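Local coordinates for pentacotripeptide-repeat region of PRORP domain-containing protein (Brachypodium distachyon, PDB 4ME2) that is a chloroplast pentatricopeptide-repeat protein of the THA8 type that binds RNA, probably in a sequence-specific way and linked to group II introns, at residues A88-E91 with L92-Q95; V53-L56 with K57-T60; R183-A186 with A187-V190; P118-Y121 with A122-S126; V190-A194 with V195-G199. All coordinates share one frame; numbering follows the deposited sequence.

Contact 1: residues A88-E91 with L92-Q95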
loop_
_atom_site.group_PDB
_atom_site.type_symbol
_atom_site.label_atom_id
_atom_site.label_comp_id
_atom_site.label_asym_id
_atom_site.label_seq_id
_atom_site.Cartn_x
_atom_site.Cartn_y
_atom_site.Cartn_z
ATOM N N ALA A 88 -16.338 7.903 2.633
ATOM C CA ALA A 88 -16.806 7.139 1.469
ATOM C C ALA A 88 -15.899 5.938 1.218
ATOM O O ALA A 88 -16.373 4.824 0.977
ATOM C CB ALA A 88 -16.877 8.021 0.232
ATOM N N MET A 89 -14.587 6.168 1.273
ATOM C CA MET A 89 -13.619 5.082 1.141
ATOM C C MET A 89 -13.864 3.987 2.175
ATOM O O MET A 89 -13.922 2.805 1.835
ATOM C CB MET A 89 -12.192 5.619 1.280
ATOM C CG MET A 89 -11.119 4.568 1.081
ATOM S SD MET A 89 -9.482 5.244 1.397
ATOM C CE MET A 89 -9.588 5.541 3.157
ATOM N N ALA A 90 -14.018 4.389 3.432
ATOM C CA ALA A 90 -14.168 3.433 4.525
ATOM C C ALA A 90 -15.473 2.658 4.406
ATOM O O ALA A 90 -15.524 1.480 4.742
ATOM C CB ALA A 90 -14.082 4.138 5.872
ATOM N N GLU A 91 -16.523 3.317 3.936
ATOM C CA GLU A 91 -17.798 2.632 3.746
ATOM C C GLU A 91 -17.736 1.621 2.603
ATOM O O GLU A 91 -18.320 0.538 2.689
ATOM C CB GLU A 91 -18.926 3.629 3.520
ATOM C CG GLU A 91 -20.288 2.989 3.256
ATOM C CD GLU A 91 -20.833 2.177 4.430
ATOM O OE1 GLU A 91 -20.235 2.183 5.529
ATOM O OE2 GLU A 91 -21.885 1.528 4.255
ATOM N N LEU A 92 -17.031 1.966 1.532
ATOM C CA LEU A 92 -16.821 1.003 0.453
ATOM C C LEU A 92 -16.026 -0.212 0.950
ATOM O O LEU A 92 -16.332 -1.347 0.582
ATOM C CB LEU A 92 -16.139 1.664 -0.746
ATOM C CG LEU A 92 -16.984 2.667 -1.534
ATOM C CD1 LEU A 92 -16.064 3.608 -2.294
ATOM C CD2 LEU A 92 -17.976 1.992 -2.479
ATOM N N GLN A 93 -15.018 0.035 1.789
ATOM C CA GLN A 93 -14.255 -1.033 2.443
ATOM C C GLN A 93 -15.182 -1.934 3.258
ATOM O O GLN A 93 -15.114 -3.160 3.149
ATOM C CB GLN A 93 -13.179 -0.456 3.374
ATOM C CG GLN A 93 -11.964 0.165 2.699
ATOM C CD GLN A 93 -11.005 0.790 3.706
ATOM O OE1 GLN A 93 -11.092 1.984 3.997
ATOM N NE2 GLN A 93 -10.101 -0.021 4.255
ATOM N N ARG A 94 -16.050 -1.318 4.062
ATOM C CA ARG A 94 -16.943 -2.054 4.967
ATOM C C ARG A 94 -17.925 -2.937 4.202
ATOM O O ARG A 94 -18.204 -4.069 4.611
ATOM C CB ARG A 94 -17.709 -1.092 5.884
ATOM C CG ARG A 94 -18.434 -1.777 7.037
ATOM C CD ARG A 94 -19.452 -0.853 7.690
ATOM N NE ARG A 94 -20.516 -0.476 6.764
ATOM C CZ ARG A 94 -21.556 -1.246 6.457
ATOM N NH1 ARG A 94 -21.687 -2.449 7.006
ATOM N NH2 ARG A 94 -22.468 -0.815 5.597
ATOM N N GLN A 95 -18.434 -2.414 3.090
ATOM C CA GLN A 95 -19.359 -3.154 2.230
ATOM C C GLN A 95 -18.665 -4.269 1.445
ATOM O O GLN A 95 -19.330 -5.102 0.829
ATOM C CB GLN A 95 -20.091 -2.199 1.282
ATOM C CG GLN A 95 -21.030 -1.236 1.994
ATOM C CD GLN A 95 -21.780 -0.314 1.054
ATOM O OE1 GLN A 95 -22.317 0.709 1.480
ATOM N NE2 GLN A 95 -21.831 -0.667 -0.222
#

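Contact 2: residues V53-L56 with K57-T60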
loop_
_atom_site.group_PDB
_atom_site.type_symbol
_atom_site.label_atom_id
_atom_site.label_comp_id
_atom_site.label_asym_id
_atom_site.label_seq_id
_atom_site.Cartn_x
_atom_site.Cartn_y
_atom_site.Cartn_z
ATOM N N VAL A 53 -20.858 7.296 -2.561
ATOM C CA VAL A 53 -20.730 5.838 -2.560
ATOM C C VAL A 53 -21.744 5.240 -3.527
ATOM O O VAL A 53 -21.417 4.358 -4.326
ATOM C CB VAL A 53 -20.930 5.241 -1.148
ATOM C CG1 VAL A 53 -21.082 3.722 -1.207
ATOM C CG2 VAL A 53 -19.769 5.620 -0.241
ATOM N N GLN A 54 -22.978 5.727 -3.476
ATOM C CA GLN A 54 -23.994 5.173 -4.365
ATOM C C GLN A 54 -23.692 5.447 -5.835
ATOM O O GLN A 54 -23.868 4.567 -6.680
ATOM C CB GLN A 54 -25.400 5.607 -3.946
ATOM C CG GLN A 54 -25.856 4.916 -2.664
ATOM C CD GLN A 54 -25.728 3.398 -2.731
ATOM O OE1 GLN A 54 -26.425 2.739 -3.500
ATOM N NE2 GLN A 54 -24.830 2.839 -1.923
ATOM N N ALA A 55 -23.211 6.652 -6.130
ATOM C CA ALA A 55 -22.827 7.018 -7.492
ATOM C C ALA A 55 -21.691 6.142 -8.017
ATOM O O ALA A 55 -21.738 5.685 -9.157
ATOM C CB ALA A 55 -22.451 8.491 -7.569
ATOM N N LEU A 56 -20.671 5.909 -7.193
ATOM C CA LEU A 56 -19.541 5.096 -7.630
ATOM C C LEU A 56 -19.987 3.668 -7.948
ATOM O O LEU A 56 -19.548 3.083 -8.936
ATOM C CB LEU A 56 -18.414 5.101 -6.590
ATOM C CG LEU A 56 -17.154 4.315 -6.966
ATOM C CD1 LEU A 56 -16.663 4.688 -8.353
ATOM C CD2 LEU A 56 -16.052 4.518 -5.935
ATOM N N LYS A 57 -20.858 3.119 -7.107
ATOM C CA LYS A 57 -21.427 1.793 -7.351
ATOM C C LYS A 57 -22.259 1.781 -8.645
ATOM O O LYS A 57 -22.094 0.900 -9.491
ATOM C CB LYS A 57 -22.231 1.324 -6.129
ATOM C CG LYS A 57 -21.353 0.963 -4.932
ATOM C CD LYS A 57 -22.098 0.968 -3.600
ATOM C CE LYS A 57 -23.208 -0.068 -3.546
ATOM N NZ LYS A 57 -23.920 -0.042 -2.237
ATOM N N ARG A 58 -23.119 2.783 -8.811
ATOM C CA ARG A 58 -23.952 2.914 -10.004
ATOM C C ARG A 58 -23.113 3.002 -11.281
ATOM O O ARG A 58 -23.406 2.334 -12.274
ATOM C CB ARG A 58 -24.850 4.144 -9.866
ATOM C CG ARG A 58 -25.816 4.377 -11.015
ATOM C CD ARG A 58 -26.584 5.682 -10.830
ATOM N NE ARG A 58 -25.750 6.867 -11.055
ATOM C CZ ARG A 58 -25.507 7.817 -10.153
ATOM N NH1 ARG A 58 -26.041 7.759 -8.937
ATOM N NH2 ARG A 58 -24.734 8.846 -10.474
ATOM N N LEU A 59 -22.064 3.821 -11.243
ATOM C CA LEU A 59 -21.196 4.038 -12.402
ATOM C C LEU A 59 -20.410 2.798 -12.816
ATOM O O LEU A 59 -19.949 2.700 -13.955
ATOM C CB LEU A 59 -20.225 5.196 -12.142
ATOM C CG LEU A 59 -20.842 6.597 -12.075
ATOM C CD1 LEU A 59 -19.837 7.606 -11.535
ATOM C CD2 LEU A 59 -21.365 7.017 -13.439
ATOM N N THR A 60 -20.252 1.852 -11.901
ATOM C CA THR A 60 -19.420 0.693 -12.180
ATOM C C THR A 60 -20.198 -0.609 -12.122
ATOM O O THR A 60 -19.604 -1.673 -12.008
ATOM C CB THR A 60 -18.245 0.598 -11.193
ATOM O OG1 THR A 60 -18.752 0.575 -9.849
ATOM C CG2 THR A 60 -17.270 1.770 -11.384
#

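Contact 3: residues R183-A186 with A187-V190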
loop_
_atom_site.group_PDB
_atom_site.type_symbol
_atom_site.label_atom_id
_atom_site.label_comp_id
_atom_site.label_asym_id
_atom_site.label_seq_id
_atom_site.Cartn_x
_atom_site.Cartn_y
_atom_site.Cartn_z
ATOM N N ARG A 183 2.470 -11.516 -2.038
ATOM C CA ARG A 183 2.995 -10.519 -2.967
ATOM C C ARG A 183 4.477 -10.290 -2.701
ATOM O O ARG A 183 4.888 -9.270 -2.131
ATOM C CB ARG A 183 2.181 -9.217 -2.908
ATOM C CG ARG A 183 0.670 -9.378 -3.101
ATOM C CD ARG A 183 0.279 -10.293 -4.257
ATOM N NE ARG A 183 0.960 -9.964 -5.508
ATOM C CZ ARG A 183 1.230 -10.850 -6.466
ATOM N NH1 ARG A 183 0.878 -12.126 -6.322
ATOM N NH2 ARG A 183 1.856 -10.465 -7.571
ATOM N N ALA A 184 5.273 -11.261 -3.135
ATOM C CA ALA A 184 6.689 -11.340 -2.794
ATOM C C ALA A 184 7.521 -10.224 -3.399
ATOM O O ALA A 184 8.322 -9.594 -2.705
ATOM C CB ALA A 184 7.246 -12.692 -3.202
ATOM N N ARG A 185 7.343 -9.989 -4.694
ATOM C CA ARG A 185 8.083 -8.935 -5.372
ATOM C C ARG A 185 7.785 -7.565 -4.759
ATOM O O ARG A 185 8.704 -6.767 -4.542
ATOM C CB ARG A 185 7.767 -8.945 -6.875
ATOM C CG ARG A 185 8.491 -7.878 -7.686
ATOM C CD ARG A 185 10.003 -7.966 -7.540
ATOM N NE ARG A 185 10.533 -9.260 -7.969
ATOM C CZ ARG A 185 11.761 -9.694 -7.712
ATOM N NH1 ARG A 185 12.610 -8.942 -7.024
ATOM N NH2 ARG A 185 12.141 -10.892 -8.145
ATOM N N ALA A 186 6.506 -7.303 -4.492
ATOM C CA ALA A 186 6.082 -6.062 -3.835
ATOM C C ALA A 186 6.757 -5.892 -2.470
ATOM O O ALA A 186 7.267 -4.813 -2.156
ATOM C CB ALA A 186 4.563 -6.001 -3.706
ATOM N N ALA A 187 6.776 -6.959 -1.669
ATOM C CA ALA A 187 7.436 -6.908 -0.361
ATOM C C ALA A 187 8.932 -6.603 -0.526
ATOM O O ALA A 187 9.493 -5.732 0.158
ATOM C CB ALA A 187 7.221 -8.214 0.401
ATOM N N TRP A 188 9.576 -7.309 -1.449
ATOM C CA TRP A 188 10.972 -7.040 -1.739
ATOM C C TRP A 188 11.188 -5.596 -2.142
ATOM O O TRP A 188 12.129 -4.950 -1.669
ATOM C CB TRP A 188 11.494 -7.986 -2.806
ATOM C CG TRP A 188 12.873 -7.604 -3.215
ATOM C CD1 TRP A 188 13.265 -6.962 -4.381
ATOM C CD2 TRP A 188 14.088 -7.751 -2.425
ATOM N NE1 TRP A 188 14.615 -6.746 -4.379
ATOM C CE2 TRP A 188 15.169 -7.201 -3.237
ATOM C CE3 TRP A 188 14.381 -8.296 -1.184
ATOM C CZ2 TRP A 188 16.481 -7.190 -2.798
ATOM C CZ3 TRP A 188 15.708 -8.285 -0.751
ATOM C CH2 TRP A 188 16.731 -7.744 -1.539
ATOM N N ARG A 189 10.317 -5.077 -3.009
ATOM C CA ARG A 189 10.438 -3.693 -3.471
ATOM C C ARG A 189 10.480 -2.724 -2.296
ATOM O O ARG A 189 11.358 -1.863 -2.235
ATOM C CB ARG A 189 9.309 -3.323 -4.445
ATOM C CG ARG A 189 9.564 -3.734 -5.892
ATOM C CD ARG A 189 9.742 -2.530 -6.821
ATOM N NE ARG A 189 10.734 -1.571 -6.348
ATOM C CZ ARG A 189 10.673 -0.251 -6.531
ATOM N NH1 ARG A 189 9.655 0.310 -7.170
ATOM N NH2 ARG A 189 11.639 0.519 -6.055
ATOM N N VAL A 190 9.542 -2.873 -1.362
ATOM C CA VAL A 190 9.487 -2.009 -0.176
ATOM C C VAL A 190 10.725 -2.185 0.703
ATOM O O VAL A 190 11.354 -1.200 1.120
ATOM C CB VAL A 190 8.236 -2.281 0.686
ATOM C CG1 VAL A 190 8.334 -1.541 2.013
ATOM C CG2 VAL A 190 6.970 -1.873 -0.049
#

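Contact 4: residues P118-Y121 with A122-S126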
loop_
_atom_site.group_PDB
_atom_site.type_symbol
_atom_site.label_atom_id
_atom_site.label_comp_id
_atom_site.label_asym_id
_atom_site.label_seq_id
_atom_site.Cartn_x
_atom_site.Cartn_y
_atom_site.Cartn_z
ATOM N N PRO A 118 1.683 3.839 5.572
ATOM C CA PRO A 118 1.882 2.438 5.199
ATOM C C PRO A 118 0.921 1.490 5.912
ATOM O O PRO A 118 0.647 0.408 5.403
ATOM C CB PRO A 118 3.327 2.154 5.628
ATOM C CG PRO A 118 3.982 3.490 5.699
ATOM C CD PRO A 118 2.912 4.445 6.121
ATOM N N GLU A 119 0.423 1.883 7.080
ATOM C CA GLU A 119 -0.517 1.043 7.814
ATOM C C GLU A 119 -1.881 1.005 7.121
ATOM O O GLU A 119 -2.543 -0.036 7.109
ATOM C CB GLU A 119 -0.629 1.485 9.282
ATOM C CG GLU A 119 -1.412 0.515 10.154
ATOM C CD GLU A 119 -1.130 0.677 11.636
ATOM O OE1 GLU A 119 -0.341 1.573 12.008
ATOM O OE2 GLU A 119 -1.698 -0.100 12.429
ATOM N N LEU A 120 -2.292 2.125 6.532
ATOM C CA LEU A 120 -3.523 2.151 5.750
ATOM C C LEU A 120 -3.343 1.259 4.526
ATOM O O LEU A 120 -4.217 0.446 4.191
ATOM C CB LEU A 120 -3.876 3.575 5.318
ATOM C CG LEU A 120 -5.115 3.698 4.423
ATOM C CD1 LEU A 120 -6.340 3.061 5.076
ATOM C CD2 LEU A 120 -5.379 5.156 4.077
ATOM N N TYR A 121 -2.198 1.397 3.869
ATOM C CA TYR A 121 -1.896 0.514 2.746
ATOM C C TYR A 121 -1.917 -0.957 3.176
ATOM O O TYR A 121 -2.404 -1.817 2.439
ATOM C CB TYR A 121 -0.560 0.871 2.090
ATOM C CG TYR A 121 -0.516 2.241 1.439
ATOM C CD1 TYR A 121 -1.683 2.880 0.993
ATOM C CD2 TYR A 121 0.700 2.900 1.261
ATOM C CE1 TYR A 121 -1.632 4.131 0.390
ATOM C CE2 TYR A 121 0.761 4.150 0.656
ATOM C CZ TYR A 121 -0.399 4.766 0.228
ATOM O OH TYR A 121 -0.331 6.011 -0.370
ATOM N N ALA A 122 -1.389 -1.245 4.366
ATOM C CA ALA A 122 -1.390 -2.609 4.884
ATOM C C ALA A 122 -2.810 -3.156 4.982
ATOM O O ALA A 122 -3.045 -4.318 4.656
ATOM C CB ALA A 122 -0.686 -2.683 6.236
ATOM N N THR A 123 -3.751 -2.312 5.405
ATOM C CA THR A 123 -5.156 -2.713 5.501
ATOM C C THR A 123 -5.756 -3.069 4.131
ATOM O O THR A 123 -6.487 -4.058 4.004
ATOM C CB THR A 123 -5.991 -1.654 6.245
ATOM O OG1 THR A 123 -5.546 -1.602 7.609
ATOM C CG2 THR A 123 -7.473 -2.016 6.224
ATOM N N PHE A 124 -5.429 -2.287 3.104
ATOM C CA PHE A 124 -5.870 -2.619 1.750
ATOM C C PHE A 124 -5.245 -3.918 1.249
ATOM O O PHE A 124 -5.881 -4.676 0.523
ATOM C CB PHE A 124 -5.601 -1.460 0.787
ATOM C CG PHE A 124 -6.688 -0.430 0.779
ATOM C CD1 PHE A 124 -7.746 -0.531 -0.118
ATOM C CD2 PHE A 124 -6.682 0.624 1.692
ATOM C CE1 PHE A 124 -8.765 0.410 -0.124
ATOM C CE2 PHE A 124 -7.703 1.569 1.691
ATOM C CZ PHE A 124 -8.746 1.458 0.782
ATOM N N VAL A 125 -4.005 -4.187 1.645
ATOM C CA VAL A 125 -3.354 -5.430 1.250
ATOM C C VAL A 125 -4.053 -6.635 1.885
ATOM O O VAL A 125 -4.412 -7.595 1.194
ATOM C CB VAL A 125 -1.852 -5.443 1.608
ATOM C CG1 VAL A 125 -1.238 -6.805 1.309
ATOM C CG2 VAL A 125 -1.109 -4.356 0.840
ATOM N N SER A 126 -4.238 -6.575 3.203
ATOM C CA SER A 126 -4.839 -7.677 3.960
ATOM C C SER A 126 -6.290 -7.963 3.576
ATOM O O SER A 126 -6.742 -9.109 3.652
ATOM C CB SER A 126 -4.731 -7.401 5.461
ATOM O OG SER A 126 -3.368 -7.350 5.846
#

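Contact 5: residues V190-A194 with V195-G199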
loop_
_atom_site.group_PDB
_atom_site.type_symbol
_atom_site.label_atom_id
_atom_site.label_comp_id
_atom_site.label_asym_id
_atom_site.label_seq_id
_atom_site.Cartn_x
_atom_site.Cartn_y
_atom_site.Cartn_z
ATOM N N VAL A 190 9.542 -2.873 -1.362
ATOM C CA VAL A 190 9.487 -2.009 -0.176
ATOM C C VAL A 190 10.725 -2.185 0.703
ATOM O O VAL A 190 11.354 -1.200 1.120
ATOM C CB VAL A 190 8.236 -2.281 0.686
ATOM C CG1 VAL A 190 8.334 -1.541 2.013
ATOM C CG2 VAL A 190 6.970 -1.873 -0.049
ATOM N N TYR A 191 11.050 -3.442 1.006
ATOM C CA TYR A 191 12.213 -3.747 1.834
ATOM C C TYR A 191 13.495 -3.165 1.231
ATOM O O TYR A 191 14.285 -2.524 1.929
ATOM C CB TYR A 191 12.342 -5.259 2.051
ATOM C CG TYR A 191 13.599 -5.660 2.791
ATOM C CD1 TYR A 191 14.743 -6.052 2.093
ATOM C CD2 TYR A 191 13.648 -5.647 4.184
ATOM C CE1 TYR A 191 15.902 -6.422 2.766
ATOM C CE2 TYR A 191 14.801 -6.018 4.867
ATOM C CZ TYR A 191 15.922 -6.401 4.154
ATOM O OH TYR A 191 17.062 -6.766 4.831
ATOM N N GLU A 192 13.692 -3.374 -0.066
ATOM C CA GLU A 192 14.889 -2.883 -0.738
ATOM C C GLU A 192 14.972 -1.357 -0.723
ATOM O O GLU A 192 16.002 -0.796 -0.354
ATOM C CB GLU A 192 14.964 -3.402 -2.170
ATOM C CG GLU A 192 16.117 -2.817 -2.963
ATOM C CD GLU A 192 16.132 -3.294 -4.397
ATOM O OE1 GLU A 192 17.142 -3.899 -4.809
ATOM O OE2 GLU A 192 15.131 -3.073 -5.109
ATOM N N ALA A 193 13.888 -0.692 -1.114
ATOM C CA ALA A 193 13.881 0.771 -1.190
ATOM C C ALA A 193 14.075 1.427 0.178
ATOM O O ALA A 193 14.892 2.337 0.318
ATOM C CB ALA A 193 12.609 1.274 -1.858
ATOM N N ALA A 194 13.346 0.953 1.185
ATOM C CA ALA A 194 13.373 1.575 2.510
ATOM C C ALA A 194 14.551 1.124 3.374
ATOM O O ALA A 194 15.282 1.955 3.923
ATOM C CB ALA A 194 12.059 1.338 3.239
ATOM N N VAL A 195 14.732 -0.192 3.487
ATOM C CA VAL A 195 15.724 -0.767 4.401
ATOM C C VAL A 195 17.132 -0.803 3.807
ATOM O O VAL A 195 18.064 -0.234 4.377
ATOM C CB VAL A 195 15.316 -2.181 4.870
ATOM C CG1 VAL A 195 16.452 -2.842 5.638
ATOM C CG2 VAL A 195 14.059 -2.119 5.725
ATOM N N ARG A 196 17.290 -1.479 2.674
ATOM C CA ARG A 196 18.607 -1.631 2.060
ATOM C C ARG A 196 19.154 -0.313 1.524
ATOM O O ARG A 196 20.212 0.144 1.959
ATOM C CB ARG A 196 18.574 -2.693 0.960
ATOM C CG ARG A 196 18.444 -4.106 1.504
ATOM C CD ARG A 196 18.026 -5.112 0.441
ATOM N NE ARG A 196 19.057 -5.392 -0.560
ATOM C CZ ARG A 196 20.145 -6.132 -0.355
ATOM N NH1 ARG A 196 20.392 -6.666 0.834
ATOM N NH2 ARG A 196 21.002 -6.327 -1.344
ATOM N N LYS A 197 18.419 0.293 0.597
ATOM C CA LYS A 197 18.865 1.501 -0.099
ATOM C C LYS A 197 18.571 2.799 0.656
ATOM O O LYS A 197 19.365 3.740 0.608
ATOM C CB LYS A 197 18.238 1.574 -1.493
ATOM C CG LYS A 197 18.951 0.766 -2.553
ATOM C CD LYS A 197 18.190 0.868 -3.866
ATOM C CE LYS A 197 19.129 0.947 -5.058
ATOM N NZ LYS A 197 19.323 -0.354 -5.764
ATOM N N GLY A 198 17.430 2.851 1.336
ATOM C CA GLY A 198 17.006 4.062 2.031
ATOM C C GLY A 198 17.601 4.182 3.417
ATOM O O GLY A 198 17.251 5.088 4.182
ATOM N N GLY A 199 18.492 3.252 3.745
ATOM C CA GLY A 199 19.182 3.254 5.026
ATOM C C GLY A 199 18.255 3.379 6.218
ATOM O O GLY A 199 18.606 4.005 7.215
HETATM O O HOH W 1 19.483 -4.505 -3.105
#

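Contact 1: residues A88-E91 with L92-Q95
Glu91 and Arg94, three residues apart on helix 82-94, run side by side and join at their ends in a side-on salt bridge. Starting at the base of Glu91, CB and CG lie by the amide of Leu92. CG stands anti to the backbone N (chi1 178°), and a bend at chi2 then turns CD toward the end of the helix, where Arg94 waits. There OE1 takes NE of Arg94 at 2.9 Å in a nearly straight bond, and OE2 takes NH2 of Arg94 at 2.8 Å. Both oxygens are met on their syn sides. The carboxylate stays close to the guanidinium plane, yet the two planes are turned 35° apart, so the donors stand somewhat out of the carboxylate plane. Shortening Glu91 to an alanine removes both oxygens, and the guanidinium of Arg94 is then likely to lose its two-point hold and turn.

The segments belong to one of the antiparallel helices of a pentatricopeptide-repeat solenoid, and its last turn is held by i to i+4 backbone bonds such as Gln93 N to Met89 O at 3.0 Å. Away from the ion pair, Met89 and Gln93 point the same way, with CG of Met89 3.9 Å from OE1 of Gln93; OE1 also lies 3.4 Å from CA of Ala90. Both side chains reach Phe124 of helix 118-126. Leu92 lays its CG 3.4 Å from the carbonyl O of Ala88 and faces Val53 and Leu56 of helix 47-59.

Contact 2: residues V53-L56 with K57-T60
Regular alpha-helical bonding, seen in Lys57 N to Val53 O at 3.1 Å, carries the backbone from Val53 to Leu59 before the chain leaves helix 47-59 at Thr60. Lys57 folds back along the preceding turn. Its CG and CD pass over the carbonyl O of Val53, and CD rests 3.8 Å from CG1 of Val53, the two side chains pointing the same way. After a bend at chi3 (63°), the amine ends near the Gln54 side chain. With an alanine here the methylenes alongside Val53 go, which would probably open a gap beside its CG1 and leave the end of Gln54 without the amine as a neighbour.

This is the first modelled helix of the helix-turn-helix array, and its inner side, through Val53 and Leu56, packs on Leu92 of helix 82-94. Toward the outside, the guanidinium of Arg58 lies with one face over CA of Ala55. Arg58 NH1 is 3.6 Å from Ala55 CA, and Arg58 NH2 is 3.7 Å from Ala55 CB. At the helix end, OG1 of Thr60 donates to the carbonyl O of Leu56 at 2.8 Å, reinforcing a weak bond from Thr60 N to the same oxygen. With chi1 at 56°, OG1 is placed between the backbone N and the carbonyl carbon of Thr60. That hydroxyl also bonds to NE of Arg64.

Contact 3: residues R183-A186 with A187-V190
Arg185 and Trp188 both send CG anti to the backbone N (chi1 180° and 173°), which starts the two side chains off in the same direction from the first turns of helix 184-197. Bends at chi2 and chi3 of Arg185 then bring its guanidinium beside the indole. NH1 of Arg185 comes to 3.4 Å from CD1 of Trp188, with NE1 of the ring somewhat farther off at 4.0 Å. The guanidinium presents its edge, and its plane stands 88° to the ring, so the flat groups meet almost perpendicularly instead of stacking. The same NH1 forms a salt bridge with Glu222 of helix 220-236, whose side chain also touches Trp188.

The backbone carrying them is regular. Arg183 occupies the N-cap position, and its carbonyl O accepts from Ala187 N at 3.0 Å; Trp188 N follows with a nearly straight bond to Ala184 O at 2.9 Å. Arg189 lays CG 3.4 Å from the carbonyl O of Arg185 and carries its charged end away to a salt bridge with Glu144, while Arg183 reaches Asp140, both on helix 133-151. Small Ala184 and Ala187 let Met214 of helix 204-216 come close, as neighbouring helices pack in the pentatricopeptide-repeat array.

The three arginines thus tie this helix by charge to helices 133-151 and 220-236. Beside Trp188, the pairing with Glu222 probably does more to fix the guanidinium of Arg185 than its contact with the indole does.

Contact 4: residues P118-Y121 with A122-S126
Apolar contact across the two segments centres on Leu120 and Phe124, one turn apart and pointing the same way. CG of Leu120 stands anti to its own backbone N (chi1 177°), and the CD1 branch comes to 3.9 Å from CE2 of Phe124 and 4.2 Å from CD2 of the same ring.

Two further contacts set carbon against carbonyl oxygen. The same edge of the Phe124 ring turns to the backbone, where the carbonyl O of Leu120 lies in the ring plane, 3.5 Å from CD2 of Phe124. Farther round the helix, CG2 of Val125 sits 3.3 Å from the carbonyl O of Tyr121.

Backbone hydrogen bonds hold these groups in step. Ala122 N donates to Pro118 O at 2.8 Å, and Thr123 N to Glu119 O at 3.1 Å. Phe124 N reaches Leu120 O at 3.2 Å, and Val125 N reaches Tyr121 O at 3.0 Å.

The hydroxyl of Tyr121 finds its partners elsewhere in the chain: OH bonds to Glu149 and to Tyr114, which satisfies this buried group. The Tyr121 ring meets that of Phe146 on helix 133-151.

Helix 118-126 is packed against helix 98-109 through Leu105, against helix 133-151 through Leu142 and Val139, and against helix 168-180 through Leu178, the helix-on-helix stacking expected of a pentatricopeptide-repeat solenoid.

Contact 5: residues V190-A194 with V195-G199
Tyr191 touches both Val195 and Arg196 across the last turns of helix 184-197. Its CG lies opposite the backbone N (chi1 175°), which carries the ring to Val195. Val195 CB stands over one face, 4.1 Å from the ring centroid, in a CH-pi contact, and Val195 CG1 reaches CE2 of Tyr191 at 3.7 Å. CD of Arg196 comes in obliquely, 3.4 Å from CE1 of Tyr191. The carbonyl O of Tyr191 is shared by Val195 N at 2.8 Å and Arg196 N at 3.3 Å, a bifurcation that opens the helix into a wider pi-type turn.

Glu192 accepts Lys197 N at its carbonyl O in a nearly straight bond of 2.8 Å, again spanning five residues. In this helical-repeat fold the widened turn ends the helix before Gly198 and Gly199. A water links Glu192 to Arg196, donating to OE1 of Glu192 at 3.0 Å and accepting from NE of Arg196 at 2.7 Å. The guanidinium of Arg196 pairs with Asp229 and Glu225 of helix 220-236, and OH of Tyr191 bonds to the same Asp229. Ala193 touches Ile147 and Ala194 Leu171. A CB on Gly198 would collide with Ala193 O and Ala194 O.

In the fold
Along the chain the order is contact 2, contact 1, contact 4, contact 3 and contact 5, on helices 47-59, 82-94, 118-126 and, for the last two, 184-197. Contacts 2 and 1 touch, their centres 12 Å apart, and contact 1 in turn touches contact 4, 14 Å away between centres. Contact 4 lies near the middle of the chain, its centre 5 Å from the chain's own; contacts 1 and 2 sit on the opposite side of that middle from contacts 3 and 5, which share Val190 and meet where Trp188 packs on Arg196. From contact 2 to contact 5 the centres span about 38 Å, consistent with an elongated all-helical repeat protein.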